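Local coordinates for protein lipase (Streptomyces rimosus, PDB 5MAL) that hydrolyses triacylglycerols and other esters, with a preference for medium-length acyl chains, and also cleaves long-chain acyl-CoA, using a serine nucleophile of the GDSL (SGNH) hydrolase family, at residues 48-53 with 62-67; 53-58 with 77-82; 111-116 with 167-172; 137-142 with 224-229. All coordinates share one frame; numbering follows the deposited sequence.

Interactions 1, 2 and 4 reach the same parallel sheet; interaction 3 joins two helices, 98-130 and 159-180. Interactions 1 and 2 share Ser53 and helix 57-64, and their centres lie 11 Å apart. Interaction 2 comes nearest the catalytic residues: the side chain of Asn82 is about 5 Å from that of Ser10, the nucleophile, and about 7 Å from that of His216. In interaction 4 the side chain of Tyr141 is about 7 Å from that of Ser10 and from that of His216, and Tyr141 OH accepts a hydrogen bond from Gly81 N of interaction 2. Interaction 3 packs Ile170 against Gly80 and bonds Tyr141 O through Asn171 ND2, so it backs both loops.

Interaction 1 (48-53 with 62-67); sequences NFTACS and AKQLTP
A single hydrogen bond crosses between 48-53 and 62-67. Thr50 OG1 donates to Gln64 O over 2.9 Å, approaching in the plane of the carbonyl on a lone pair, with a C=O...OG1 angle of 124°. The threonine hydroxyl is placed for this by a chi1 of 58°, which tucks OG1 between the backbone N and the carbonyl carbon. The short hydroxyl of Thr50 thus supplies a donor to the backbone carbonyl of Gln64.

Apolar packing comes from the other branch of the same residue. Thr50 CG2 meets Pro67 CG tip to tip at 3.8 Å, which shows the use of a residue with one polar and one methyl branch. Beyond it, the proline ring slides past Asn48 in the opposite direction, with Pro67 CB 3.5 Å from Asn48 CG.

The third element is the long side chain of Gln64, extended beyond CG and lying across the backbone of 50-52. Its CD is 3.2 Å from Thr50 O, and NE2 comes within 3.7 Å of Cys52 CB. The amide has its polar work beyond this contact: OE1 accepts from Gly8 N, two residues ahead of the nucleophile Ser10. Cys52 is itself fixed by its disulfide to Cys27.

Strand 46-49 is an outermost strand of the sheet and pairs in parallel with strand 3-8. Helix 57-64 belongs to the right-handed crossover from 46-49 to strand 74-78, passing over strand 3-8, while Leu65 turns from this contact toward helix 98-130.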
# COMPACT_ATOMS: atom_id res chain seq x y z
N ASN A 48 0.97 -16.62 -5.75
CA ASN A 48 0.23 -16.74 -4.50
C ASN A 48 -0.12 -15.37 -3.94
O ASN A 48 0.72 -14.69 -3.35
CB ASN A 48 1.01 -17.57 -3.49
CG ASN A 48 0.81 -19.07 -3.70
OD1 ASN A 48 -0.28 -19.60 -3.49
ND2 ASN A 48 1.86 -19.75 -4.12
N PHE A 49 -1.38 -14.99 -4.14
CA PHE A 49 -1.83 -13.64 -3.86
C PHE A 49 -2.63 -13.65 -2.59
O PHE A 49 -3.79 -14.06 -2.60
CB PHE A 49 -2.66 -13.16 -5.06
CG PHE A 49 -2.91 -11.68 -5.11
CD1 PHE A 49 -2.25 -10.79 -4.27
CD2 PHE A 49 -3.75 -11.17 -6.09
CE1 PHE A 49 -2.48 -9.41 -4.36
CE2 PHE A 49 -3.98 -9.80 -6.20
CZ PHE A 49 -3.33 -8.91 -5.34
N THR A 50 -2.01 -13.22 -1.49
CA THR A 50 -2.67 -13.30 -0.19
C THR A 50 -2.93 -11.92 0.42
O THR A 50 -3.49 -11.81 1.51
CB THR A 50 -1.85 -14.15 0.80
OG1 THR A 50 -0.54 -13.59 0.94
CG2 THR A 50 -1.73 -15.57 0.30
N ALA A 51 -2.53 -10.87 -0.28
CA ALA A 51 -2.83 -9.51 0.15
C ALA A 51 -4.33 -9.38 0.40
O ALA A 51 -5.13 -10.05 -0.25
CB ALA A 51 -2.36 -8.49 -0.90
N CYS A 52 -4.71 -8.50 1.31
CA CYS A 52 -6.10 -8.48 1.73
C CYS A 52 -6.50 -7.11 2.22
O CYS A 52 -5.83 -6.52 3.06
CB CYS A 52 -6.34 -9.54 2.81
SG CYS A 52 -8.08 -9.94 3.10
N SER A 53 -7.60 -6.60 1.69
CA SER A 53 -8.11 -5.32 2.15
C SER A 53 -8.28 -5.34 3.66
O SER A 53 -8.77 -6.32 4.22
CB SER A 53 -9.45 -5.01 1.47
OG SER A 53 -9.98 -3.80 1.98
N ALA A 62 -1.10 -13.65 10.58
CA ALA A 62 -2.11 -14.67 10.87
C ALA A 62 -2.70 -15.35 9.63
O ALA A 62 -3.13 -16.49 9.72
CB ALA A 62 -3.24 -14.05 11.69
N LYS A 63 -2.73 -14.66 8.50
CA LYS A 63 -3.53 -15.13 7.38
C LYS A 63 -2.78 -15.19 6.06
O LYS A 63 -3.25 -15.85 5.13
CB LYS A 63 -4.77 -14.25 7.20
CG LYS A 63 -5.86 -14.40 8.28
CD LYS A 63 -7.14 -13.64 7.91
CE LYS A 63 -6.87 -12.15 7.72
NZ LYS A 63 -7.79 -11.26 8.50
N GLN A 64 -1.65 -14.49 5.95
CA GLN A 64 -1.06 -14.23 4.62
C GLN A 64 0.27 -14.90 4.30
O GLN A 64 0.64 -15.01 3.13
CB GLN A 64 -0.87 -12.73 4.42
CG GLN A 64 -2.15 -11.90 4.55
CD GLN A 64 -1.93 -10.50 4.04
OE1 GLN A 64 -0.89 -10.20 3.46
NE2 GLN A 64 -2.92 -9.62 4.25
N LEU A 65 1.01 -15.32 5.32
CA LEU A 65 2.35 -15.83 5.05
C LEU A 65 2.37 -17.31 4.69
O LEU A 65 3.43 -17.86 4.38
CB LEU A 65 3.25 -15.59 6.26
CG LEU A 65 3.51 -14.12 6.60
CD1 LEU A 65 4.26 -14.02 7.90
CD2 LEU A 65 4.28 -13.41 5.48
N THR A 66 1.20 -17.95 4.69
CA THR A 66 1.12 -19.39 4.44
C THR A 66 1.93 -19.89 3.22
O THR A 66 2.67 -20.88 3.34
CB THR A 66 -0.35 -19.84 4.32
OG1 THR A 66 -1.02 -19.54 5.56
CG2 THR A 66 -0.45 -21.32 4.03
N PRO A 67 1.82 -19.22 2.06
CA PRO A 67 2.58 -19.72 0.90
C PRO A 67 4.02 -19.22 0.81
O PRO A 67 4.69 -19.47 -0.20
CB PRO A 67 1.76 -19.20 -0.29
CG PRO A 67 1.20 -17.91 0.21
CD PRO A 67 0.95 -18.08 1.69

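Interaction 2 (53-58 with 77-82); sequences SGARTG and ITIGGN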
# COMPACT_ATOMS: atom_id res chain seq x y z
N SER A 53 -7.60 -6.60 1.69
CA SER A 53 -8.11 -5.32 2.15
C SER A 53 -8.28 -5.34 3.66
O SER A 53 -8.77 -6.32 4.22
CB SER A 53 -9.45 -5.01 1.47
OG SER A 53 -9.98 -3.80 1.98
N GLY A 54 -7.84 -4.28 4.31
CA GLY A 54 -8.01 -4.15 5.75
C GLY A 54 -6.86 -4.71 6.56
O GLY A 54 -6.81 -4.52 7.77
N ALA A 55 -5.94 -5.41 5.89
CA ALA A 55 -4.85 -6.09 6.59
C ALA A 55 -3.95 -5.16 7.38
O ALA A 55 -3.50 -4.11 6.89
CB ALA A 55 -4.01 -6.89 5.62
N ARG A 56 -3.69 -5.57 8.61
CA ARG A 56 -2.64 -5.00 9.43
C ARG A 56 -1.49 -5.97 9.40
O ARG A 56 -1.65 -7.10 8.92
CB ARG A 56 -3.09 -4.79 10.87
CG ARG A 56 -4.03 -3.62 11.11
CD ARG A 56 -4.49 -3.61 12.58
NE ARG A 56 -5.05 -2.32 12.98
CZ ARG A 56 -6.23 -1.86 12.58
NH1 ARG A 56 -7.00 -2.57 11.76
NH2 ARG A 56 -6.65 -0.67 13.00
N THR A 57 -0.34 -5.56 9.95
CA THR A 57 0.81 -6.45 10.06
C THR A 57 0.42 -7.77 10.74
O THR A 57 0.91 -8.83 10.37
CB THR A 57 1.96 -5.80 10.84
OG1 THR A 57 1.50 -5.40 12.13
CG2 THR A 57 2.51 -4.58 10.09
N GLY A 58 -0.47 -7.69 11.72
CA GLY A 58 -0.93 -8.87 12.45
C GLY A 58 -1.74 -9.81 11.59
O GLY A 58 -1.70 -11.03 11.75
N ILE A 77 5.10 -6.48 -0.88
CA ILE A 77 4.20 -6.14 0.20
C ILE A 77 4.01 -4.64 0.33
O ILE A 77 4.94 -3.87 0.11
CB ILE A 77 4.71 -6.72 1.54
CG1 ILE A 77 3.67 -6.52 2.65
CG2 ILE A 77 6.08 -6.12 1.90
CD1 ILE A 77 3.96 -7.35 3.91
N THR A 78 2.77 -4.23 0.60
CA THR A 78 2.47 -2.94 1.19
C THR A 78 1.77 -3.27 2.49
O THR A 78 0.81 -4.02 2.49
CB THR A 78 1.57 -2.02 0.30
OG1 THR A 78 0.34 -2.68 0.04
CG2 THR A 78 2.24 -1.69 -1.02
N ILE A 79 2.28 -2.80 3.62
CA ILE A 79 1.59 -3.03 4.88
C ILE A 79 2.02 -1.97 5.87
O ILE A 79 3.14 -1.46 5.78
CB ILE A 79 1.87 -4.43 5.47
CG1 ILE A 79 0.79 -4.81 6.50
CG2 ILE A 79 3.25 -4.50 6.09
CD1 ILE A 79 -0.59 -5.05 5.91
N GLY A 80 1.12 -1.62 6.78
CA GLY A 80 1.44 -0.64 7.79
C GLY A 80 0.46 0.51 7.84
O GLY A 80 0.27 1.13 8.89
N GLY A 81 -0.17 0.80 6.71
CA GLY A 81 -1.17 1.85 6.67
C GLY A 81 -2.31 1.59 7.63
O GLY A 81 -2.73 2.47 8.37
N ASN A 82 -2.83 0.37 7.63
CA ASN A 82 -3.96 0.04 8.47
C ASN A 82 -3.57 -0.04 9.94
O ASN A 82 -4.37 0.25 10.83
CB ASN A 82 -4.60 -1.27 8.02
CG ASN A 82 -5.46 -1.08 6.78
OD1 ASN A 82 -6.33 -0.20 6.75
ND2 ASN A 82 -5.22 -1.89 5.76
O HOH W 1 -6.43 -2.11 3.67
O HOH W 2 -1.69 -2.01 6.32
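Ile79 lays its CD1 against the backbone of Ala55, with the methyl 3.2 Å from Ala55 O. A chi2 of 68° bends the chain so that CD1 also meets Ala55 CB, while the side chains of Ile79 and Thr57 cross obliquely, Ile79 CG1 lying 4.0 Å from Thr57 CG2. A branched aliphatic residue suits this buried spot under the start of helix 57-64, and Thr57 turns its methyl to Ile79 while its hydroxyl bonds Asp83 OD2.

Asn82 carries the polar half. Its ND2 donates to Ala55 O at 3.0 Å, with an N-H...O angle of 152°; the acceptor lies near the amide plane, whereas the donor stands 44° above the carbonyl plane. Ala55 O takes a second bond, from water 2 at 2.8 Å, and that water accepts from the backbone N of both Gly80 and Asn82, tying the loop together.

The other hydrogen of the amide serves water 1, an unusually short 2.4 Å from Asn82 ND2. This water also accepts from Gly54 N at 2.7 Å, so two donors from different segments converge on one oxygen. Gly54 has phi and psi that would jam a side chain against the preceding carbonyl, and the same holds for Gly80. Nearer the surface, the guanidinium of Arg56 spreads over Asn82 O, which sits 3.1 Å above its plane without a hydrogen bond.

Gly54 N and the side-chain amide of Asn82, which belongs to the Gly80-Gly81-Asn82-Asp83 motif and lies about 5 Å from the side chain of Ser10, are arranged as in the SGNH oxyanion hole; by analogy with the family, water 1 probably marks the place of the substrate oxyanion.

Interaction 3 (111-116 with 167-172); sequences YIQQTL and ADDINA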
# COMPACT_ATOMS: atom_id res chain seq x y z
N TYR A 111 1.87 6.94 15.55
CA TYR A 111 1.88 5.49 15.39
C TYR A 111 2.95 5.07 14.41
O TYR A 111 3.77 4.19 14.70
CB TYR A 111 0.54 4.97 14.91
CG TYR A 111 0.43 3.47 15.05
CD1 TYR A 111 1.04 2.61 14.12
CD2 TYR A 111 -0.26 2.90 16.10
CE1 TYR A 111 0.95 1.24 14.26
CE2 TYR A 111 -0.36 1.53 16.24
CZ TYR A 111 0.25 0.70 15.32
OH TYR A 111 0.15 -0.66 15.48
N ILE A 112 2.91 5.68 13.24
CA ILE A 112 3.88 5.42 12.19
C ILE A 112 5.32 5.56 12.67
O ILE A 112 6.15 4.69 12.42
CB ILE A 112 3.68 6.36 11.02
CG1 ILE A 112 2.35 6.05 10.34
CG2 ILE A 112 4.84 6.28 10.07
CD1 ILE A 112 1.81 7.20 9.48
N GLN A 113 5.60 6.66 13.35
CA GLN A 113 6.98 6.97 13.72
C GLN A 113 7.47 6.07 14.85
O GLN A 113 8.64 5.70 14.89
CB GLN A 113 7.09 8.45 14.13
CG GLN A 113 6.69 9.42 13.01
CD GLN A 113 6.62 10.87 13.47
OE1 GLN A 113 7.04 11.21 14.58
NE2 GLN A 113 6.09 11.74 12.61
N GLN A 114 6.56 5.71 15.75
CA GLN A 114 6.93 5.07 17.02
C GLN A 114 6.63 3.57 17.06
O GLN A 114 7.49 2.75 17.40
CB GLN A 114 6.20 5.76 18.16
CG GLN A 114 6.62 7.21 18.35
CD GLN A 114 5.64 8.00 19.20
OE1 GLN A 114 4.88 7.44 19.99
NE2 GLN A 114 5.64 9.32 19.03
N THR A 115 5.39 3.23 16.71
CA THR A 115 4.82 1.92 16.99
C THR A 115 5.00 0.97 15.82
O THR A 115 5.28 -0.22 15.99
CB THR A 115 3.32 2.05 17.31
OG1 THR A 115 3.10 3.16 18.21
CG2 THR A 115 2.80 0.78 17.92
N LEU A 116 4.84 1.51 14.61
CA LEU A 116 4.91 0.70 13.40
C LEU A 116 6.25 -0.01 13.09
O LEU A 116 6.22 -1.17 12.65
CB LEU A 116 4.53 1.58 12.19
CG LEU A 116 4.61 0.85 10.85
CD1 LEU A 116 3.61 -0.30 10.79
CD2 LEU A 116 4.37 1.85 9.71
N ALA A 167 2.08 10.06 4.89
CA ALA A 167 2.64 9.23 3.84
C ALA A 167 4.16 9.31 3.85
O ALA A 167 4.85 8.29 3.80
CB ALA A 167 2.11 9.65 2.48
N ASP A 168 4.68 10.54 3.90
CA ASP A 168 6.12 10.73 3.96
C ASP A 168 6.71 9.97 5.14
O ASP A 168 7.72 9.27 4.99
CB ASP A 168 6.47 12.22 4.05
CG ASP A 168 6.26 12.96 2.75
OD1 ASP A 168 5.96 12.30 1.74
OD2 ASP A 168 6.42 14.20 2.74
N ASP A 169 6.06 10.08 6.29
CA ASP A 169 6.50 9.39 7.50
C ASP A 169 6.53 7.89 7.27
O ASP A 169 7.52 7.24 7.58
CB ASP A 169 5.60 9.69 8.70
CG ASP A 169 5.85 11.06 9.31
OD1 ASP A 169 6.69 11.83 8.80
OD2 ASP A 169 5.18 11.38 10.31
N ILE A 170 5.44 7.34 6.74
CA ILE A 170 5.35 5.89 6.65
C ILE A 170 6.35 5.38 5.64
O ILE A 170 6.92 4.30 5.84
CB ILE A 170 3.91 5.38 6.33
CG1 ILE A 170 3.78 3.91 6.74
CG2 ILE A 170 3.52 5.61 4.88
CD1 ILE A 170 2.36 3.46 6.89
N ASN A 171 6.59 6.15 4.58
CA ASN A 171 7.56 5.76 3.55
C ASN A 171 8.99 5.81 4.05
O ASN A 171 9.81 4.95 3.72
CB ASN A 171 7.39 6.62 2.31
CG ASN A 171 6.13 6.29 1.56
OD1 ASN A 171 5.65 5.16 1.62
ND2 ASN A 171 5.56 7.28 0.86
N ALA A 172 9.30 6.82 4.86
CA ALA A 172 10.62 6.92 5.49
C ALA A 172 10.83 5.76 6.44
O ALA A 172 11.86 5.09 6.38
CB ALA A 172 10.78 8.25 6.22
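Helices 111-116 and 167-172 run in nearly the same direction, at 31°, with their axes 9.0 Å apart at closest and Ile112 facing Ile170. The first has a wider pi-type turn, in which Tyr111 O accepts from both Thr115 N at 2.8 Å and Leu116 N at 2.9 Å.

The buried core of the contact is aliphatic. Ile112 presses its CG2, the branch anti to the backbone N, onto the backbone of the other helix, and CG2 stands 3.5 Å from Ile170 CA. This is tighter than ordinary van der Waals contact, so the methyl is packed hard against the helix here. One turn later Leu116 crosses Ile170 at about a right angle, its CD2 being 3.7 Å from Ile170 CG1. Behind this layer, Ile170 also reaches Tyr141.

Toward the surface, polar groups take over. Gln113, extended beyond CG, swings its amide across to Asp169, and NE2 donates to OD2 over a very short 2.5 Å. The bond is nearly straight, with an N-H...O angle of 163°. OD2 lies in the amide plane, but the amide meets the carboxylate from above, 49° out of its plane, since the two flat groups are steeply turned against each other.

The same oxygen forms a salt bridge with Arg109 NE, from one turn earlier in helix 98-130. OD2 is thus gripped by a neutral and a charged donor, both from the opposing helix, an environment that would be expected to favour the ionised carboxylate.

Interaction 4 (137-142 with 224-229); sequences VVLGYP and KGYLPV
Tyr226 stands at the centre of the contact, reaching from helix 224-229 to the end of strand 137-139. Its CB bond does not point at the strand, but a chi1 of -90° carries the ring over so that the hydroxyl reaches Gly140 O. The OH donates to Gly140 O at 2.7 Å, in the plane of that carbonyl and on a lone pair, with a C=O...OH angle of 140°. The acceptor lies at the edge of the phenol ring, near its plane, which also brings CE2 within 3.4 Å of Gly140 O. Along the same edge comes Leu139, whose CD2 touches Tyr226 CD2 at 3.6 Å. Pro142 CD approaches the far end of the ring, 3.5 Å from Tyr226 OH.

Leu139 fills the space between strand and helix, since its CD2 also faces Val229 CG1, 4.1 Å away. Both are aliphatic and suit the apolar part of a buried interface. Between Tyr226 and Val229 the helix is kinked, since Pro228 has no N-H to give to the turn before.

Further out, the Tyr226 ring is flanked by Tyr34 of helix 34-40, the two ring planes lying about 15° apart, and it also touches Thr78 of the adjacent strand 74-78. On the other side of the 137-142 backbone Tyr141 turns away, its OH bonded to Asp9 and to Gly81 N, close to the nucleophile Ser10.

The tyrosine side chain spans from helix to strand end and brings a donor to the buried Gly140 O. Two otherwise costly polar atoms are thereby satisfied together, and the rest of the ring remains available for packing against leucine and proline.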
# COMPACT_ATOMS: atom_id res chain seq x y z
N VAL A 137 10.36 -7.11 -2.28
CA VAL A 137 10.12 -5.72 -2.64
C VAL A 137 9.04 -5.16 -1.74
O VAL A 137 7.88 -5.58 -1.79
CB VAL A 137 9.67 -5.56 -4.10
CG1 VAL A 137 9.65 -4.08 -4.47
CG2 VAL A 137 10.56 -6.36 -5.03
N VAL A 138 9.43 -4.21 -0.90
CA VAL A 138 8.45 -3.48 -0.10
C VAL A 138 8.07 -2.23 -0.87
O VAL A 138 8.93 -1.46 -1.29
CB VAL A 138 8.99 -3.09 1.27
CG1 VAL A 138 7.90 -2.37 2.05
CG2 VAL A 138 9.47 -4.32 2.01
N LEU A 139 6.78 -2.04 -1.11
CA LEU A 139 6.35 -0.86 -1.83
C LEU A 139 5.74 0.10 -0.84
O LEU A 139 5.08 -0.31 0.12
CB LEU A 139 5.38 -1.23 -2.93
CG LEU A 139 6.00 -1.99 -4.11
CD1 LEU A 139 6.00 -3.50 -3.90
CD2 LEU A 139 5.26 -1.63 -5.38
N GLY A 140 5.98 1.39 -1.05
CA GLY A 140 5.43 2.39 -0.16
C GLY A 140 4.01 2.79 -0.53
O GLY A 140 3.34 2.12 -1.33
N TYR A 141 3.55 3.89 0.06
CA TYR A 141 2.26 4.46 -0.26
C TYR A 141 2.50 5.78 -0.96
O TYR A 141 3.54 6.41 -0.77
CB TYR A 141 1.42 4.68 1.00
CG TYR A 141 1.14 3.42 1.77
CD1 TYR A 141 0.02 2.66 1.50
CD2 TYR A 141 2.01 2.99 2.78
CE1 TYR A 141 -0.25 1.49 2.21
CE2 TYR A 141 1.76 1.83 3.49
CZ TYR A 141 0.63 1.09 3.22
OH TYR A 141 0.36 -0.07 3.91
N PRO A 142 1.55 6.22 -1.79
CA PRO A 142 1.77 7.50 -2.45
C PRO A 142 1.36 8.62 -1.52
O PRO A 142 0.45 8.42 -0.71
CB PRO A 142 0.86 7.43 -3.68
CG PRO A 142 -0.31 6.59 -3.20
CD PRO A 142 0.30 5.56 -2.24
N LYS A 224 0.16 1.91 -13.70
CA LYS A 224 1.28 2.80 -14.01
C LYS A 224 1.89 3.49 -12.82
O LYS A 224 2.92 4.15 -12.95
CB LYS A 224 0.84 3.85 -15.01
CG LYS A 224 0.83 3.30 -16.39
CD LYS A 224 -0.32 3.90 -17.09
CE LYS A 224 -0.14 5.39 -17.26
NZ LYS A 224 -1.14 5.98 -18.20
N GLY A 225 1.24 3.37 -11.67
CA GLY A 225 1.82 3.89 -10.45
C GLY A 225 2.55 2.76 -9.75
O GLY A 225 3.77 2.76 -9.67
N TYR A 226 1.81 1.76 -9.28
CA TYR A 226 2.44 0.67 -8.54
C TYR A 226 3.22 -0.32 -9.37
O TYR A 226 4.36 -0.62 -9.04
CB TYR A 226 1.39 -0.10 -7.73
CG TYR A 226 1.25 0.49 -6.37
CD1 TYR A 226 0.36 1.54 -6.14
CD2 TYR A 226 2.03 0.04 -5.30
CE1 TYR A 226 0.24 2.10 -4.89
CE2 TYR A 226 1.93 0.60 -4.06
CZ TYR A 226 1.03 1.63 -3.86
OH TYR A 226 0.92 2.18 -2.61
N LEU A 227 2.62 -0.83 -10.43
CA LEU A 227 3.26 -1.91 -11.18
C LEU A 227 4.64 -1.52 -11.72
O LEU A 227 5.57 -2.31 -11.62
CB LEU A 227 2.35 -2.37 -12.32
CG LEU A 227 3.01 -3.35 -13.29
CD1 LEU A 227 3.38 -4.65 -12.60
CD2 LEU A 227 2.11 -3.61 -14.50
N PRO A 228 4.79 -0.29 -12.26
CA PRO A 228 6.13 0.02 -12.77
C PRO A 228 7.18 0.01 -11.66
O PRO A 228 8.35 -0.31 -11.89
CB PRO A 228 5.96 1.41 -13.38
CG PRO A 228 4.51 1.43 -13.82
CD PRO A 228 3.81 0.73 -12.67
N VAL A 229 6.76 0.34 -10.44
CA VAL A 229 7.69 0.31 -9.32
C VAL A 229 8.08 -1.13 -8.96
O VAL A 229 9.24 -1.39 -8.67
CB VAL A 229 7.10 1.04 -8.12
CG1 VAL A 229 8.04 0.98 -6.95
CG2 VAL A 229 6.86 2.49 -8.51